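Local coordinates for protein second substrate binding domain of putative amino acid ABC transporter (Streptococcus pneumoniae, PDB 4OEN) that probably captures an amino acid outside the cell and hands it to the membrane-spanning part of an ABC importer, at residues 30-35 / 203-208. Residues are numbered along the deposited sequence; the frame is centred on the assembly and turned at random.
With SO4 (sulfate ion), chain C.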
ATOM      1  N   MET A  30      10.072   3.043   5.029  1.00 13.34           N
ATOM      2  CA  MET A  30      11.391   3.547   5.403  1.00 13.77           C
ATOM      3  C   MET A  30      11.370   3.969   6.852  1.00 15.27           C
ATOM      4  O   MET A  30      12.263   3.616   7.625  1.00 15.92           O
ATOM      5  CB  MET A  30      11.806   4.703   4.500  1.00 15.19           C
ATOM      6  CG  MET A  30      11.988   4.276   3.025  1.00 17.95           C
ATOM      7  SD  MET A  30      13.277   3.019   2.732  1.00 17.98           S
ATOM      8  CE  MET A  30      12.352   1.480   2.796  1.00 17.41           C
ATOM      9  N   GLU A  31      10.329   4.704   7.235  1.00 12.09           N
ATOM     10  CA  GLU A  31      10.235   5.143   8.617  1.00 15.33           C
ATOM     11  C   GLU A  31      10.028   3.971   9.567  1.00 16.28           C
ATOM     12  O   GLU A  31      10.597   3.945  10.653  1.00 16.52           O
ATOM     13  CB  GLU A  31       9.115   6.169   8.781  1.00 17.04           C
ATOM     14  CG  GLU A  31       9.428   7.474   8.082  1.00 18.79           C
ATOM     15  CD  GLU A  31       8.603   8.646   8.588  1.00 25.67           C
ATOM     16  OE1 GLU A  31       8.345   8.743   9.810  1.00 29.74           O
ATOM     17  OE2 GLU A  31       8.217   9.475   7.751  1.00 25.81           O
ATOM     18  N   LEU A  32       9.204   3.006   9.156  1.00 14.14           N
ATOM     19  CA  LEU A  32       8.874   1.879  10.016  1.00 11.77           C
ATOM     20  C   LEU A  32      10.094   0.988  10.273  1.00 12.04           C
ATOM     21  O   LEU A  32      10.372   0.639  11.409  1.00 16.34           O
ATOM     22  CB  LEU A  32       7.738   1.069   9.404  1.00 12.60           C
ATOM     23  CG  LEU A  32       7.348  -0.205  10.149  1.00 12.94           C
ATOM     24  CD1 LEU A  32       6.805   0.126  11.517  1.00 15.72           C
ATOM     25  CD2 LEU A  32       6.356  -0.988   9.316  1.00 16.94           C
ATOM     26  N   ILE A  33      10.846   0.633   9.230  1.00 14.00           N
ATOM     27  CA  ILE A  33      11.974  -0.261   9.475  1.00 15.69           C
ATOM     28  C   ILE A  33      13.041   0.431  10.340  1.00 15.40           C
ATOM     29  O   ILE A  33      13.633  -0.193  11.219  1.00 15.37           O
ATOM     30  CB  ILE A  33      12.596  -0.797   8.155  1.00 13.81           C
ATOM     31  CG1 ILE A  33      13.525  -1.977   8.458  1.00 20.28           C
ATOM     32  CG2 ILE A  33      13.279   0.308   7.341  1.00 13.92           C
ATOM     33  CD1 ILE A  33      12.829  -3.123   9.154  1.00 21.24           C
ATOM     34  N   LYS A  34      13.256   1.723  10.125  1.00 12.84           N
ATOM     35  CA  LYS A  34      14.197   2.477  10.948  1.00 15.52           C
ATOM     36  C   LYS A  34      13.769   2.537  12.410  1.00 17.59           C
ATOM     37  O   LYS A  34      14.606   2.405  13.301  1.00 18.48           O
ATOM     38  CB  LYS A  34      14.358   3.890  10.408  1.00 20.06           C
ATOM     39  CG  LYS A  34      15.067   3.926   9.074  1.00 20.54           C
ATOM     40  CD  LYS A  34      15.045   5.311   8.497  1.00 21.43           C
ATOM     41  CE  LYS A  34      15.475   5.270   7.044  1.00 20.06           C
ATOM     42  NZ  LYS A  34      15.535   6.629   6.452  1.00 25.45           N
ATOM     43  N   ALA A  35      12.477   2.754  12.656  1.00 15.90           N
ATOM     44  CA  ALA A  35      11.981   2.797  14.036  1.00 15.90           C
ATOM     45  C   ALA A  35      12.075   1.441  14.725  1.00 15.93           C
ATOM     46  O   ALA A  35      12.332   1.361  15.939  1.00 20.24           O
ATOM     47  CB  ALA A  35      10.539   3.303  14.071  1.00 16.11           C
ATOM     48  N   ASN A 203       8.291  -7.990  17.159  1.00 17.63           N
ATOM     49  CA  ASN A 203       8.329  -7.389  18.491  1.00 18.82           C
ATOM     50  C   ASN A 203       8.396  -5.870  18.413  1.00 18.69           C
ATOM     51  O   ASN A 203       7.745  -5.170  19.193  1.00 19.59           O
ATOM     52  CB  ASN A 203       9.516  -7.924  19.288  1.00 21.94           C
ATOM     53  CG  ASN A 203       9.319  -9.358  19.711  1.00 27.55           C
ATOM     54  OD1 ASN A 203       8.194  -9.857  19.725  1.00 33.66           O
ATOM     55  ND2 ASN A 203      10.402 -10.026  20.066  1.00 29.01           N
ATOM     56  N   GLY A 204       9.202  -5.365  17.481  1.00 17.03           N
ATOM     57  CA  GLY A 204       9.326  -3.933  17.272  1.00 16.42           C
ATOM     58  C   GLY A 204       7.997  -3.340  16.836  1.00 15.52           C
ATOM     59  O   GLY A 204       7.582  -2.295  17.329  1.00 18.11           O
ATOM     60  N   LEU A 205       7.318  -4.029  15.925  1.00 14.72           N
ATOM     61  CA  LEU A 205       6.021  -3.571  15.451  1.00 16.60           C
ATOM     62  C   LEU A 205       5.019  -3.483  16.601  1.00 16.13           C
ATOM     63  O   LEU A 205       4.298  -2.483  16.741  1.00 18.16           O
ATOM     64  CB  LEU A 205       5.486  -4.502  14.353  1.00 17.67           C
ATOM     65  CG  LEU A 205       4.108  -4.146  13.779  1.00 14.59           C
ATOM     66  CD1 LEU A 205       4.134  -2.800  13.081  1.00 18.24           C
ATOM     67  CD2 LEU A 205       3.640  -5.224  12.817  1.00 18.85           C
ATOM     68  N   ALA A 206       4.978  -4.520  17.433  1.00 16.34           N
ATOM     69  CA  ALA A 206       4.066  -4.525  18.577  1.00 17.68           C
ATOM     70  C   ALA A 206       4.377  -3.375  19.528  1.00 18.27           C
ATOM     71  O   ALA A 206       3.469  -2.711  20.033  1.00 18.80           O
ATOM     72  CB  ALA A 206       4.135  -5.859  19.312  1.00 21.43           C
ATOM     73  N   ASN A 207       5.658  -3.138  19.781  1.00 18.43           N
ATOM     74  CA  ASN A 207       6.034  -2.022  20.654  1.00 19.27           C
ATOM     75  C   ASN A 207       5.602  -0.677  20.079  1.00 18.36           C
ATOM     76  O   ASN A 207       5.072   0.168  20.789  1.00 19.14           O
ATOM     77  CB  ASN A 207       7.542  -2.014  20.902  1.00 19.86           C
ATOM     78  CG  ASN A 207       7.990  -3.167  21.773  1.00 21.86           C
ATOM     79  OD1 ASN A 207       7.189  -3.746  22.503  1.00 26.08           O
ATOM     80  ND2 ASN A 207       9.280  -3.500  21.711  1.00 21.83           N
ATOM     81  N   LEU A 208       5.825  -0.479  18.784  1.00 16.91           N
ATOM     82  CA  LEU A 208       5.449   0.783  18.151  1.00 16.25           C
ATOM     83  C   LEU A 208       3.933   0.961  18.095  1.00 16.23           C
ATOM     84  O   LEU A 208       3.429   2.078  18.154  1.00 16.43           O
ATOM     85  CB  LEU A 208       6.043   0.872  16.740  1.00 16.18           C
ATOM     86  CG  LEU A 208       7.575   0.908  16.709  1.00 16.99           C
ATOM     87  CD1 LEU A 208       8.087   0.900  15.265  1.00 21.57           C
ATOM     88  CD2 LEU A 208       8.145   2.094  17.473  1.00 21.99           C
TER
HETATM   89  S   SO4 C 501      11.180  -6.192  23.403  1.00 62.30           S
HETATM   90  O1  SO4 C 501      12.005  -4.986  23.345  1.00 64.00           O
HETATM   91  O2  SO4 C 501      10.387  -6.182  24.630  1.00 66.51           O
HETATM   92  O3  SO4 C 501      10.291  -6.242  22.249  1.00 63.19           O
HETATM   93  O4  SO4 C 501      12.044  -7.370  23.394  1.00 67.69           O
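L32 and A35, one helical turn apart on helix 28-40, share a single methyl of the other segment, L208 CD1. L32 reaches it with a branch end: CG stands anti to the backbone N (chi1 176°), and CD1 lies 4.0 Å from L208 CD1, the two leucines crossing at a slant. The same L32 methyl also faces L205 CD1, a looser contact at 4.3 Å, so it touches two leucines three residues apart on helix 195-210. F214 of the following helix 213-222 adjoins both L32 and L205 and extends this apolar cluster. Segments 30-35 and 203-208 cross nearly at right angles (103°), their axes 10.2 Å apart at closest approach. In this type II periplasmic-binding-protein fold, the contact ties a helix near the N-terminus to one near the C-terminus. A35 makes the tightest touch: its CB points at the partner helix and comes within 3.6 Å of L208 CD1. The CA atoms of A35 and G204 come within 7.9 Å of each other. L208 also rests on I36, the next residue after A35. Beyond the apolar patch, N207 ND2 donates to O3 of a sulfate, probably from the crystallisation liquor, at 3.0 Å along a bent path (144°); Q40 NE2 also bonds this ion, and N207 ND2 reaches D39 OD2 as well.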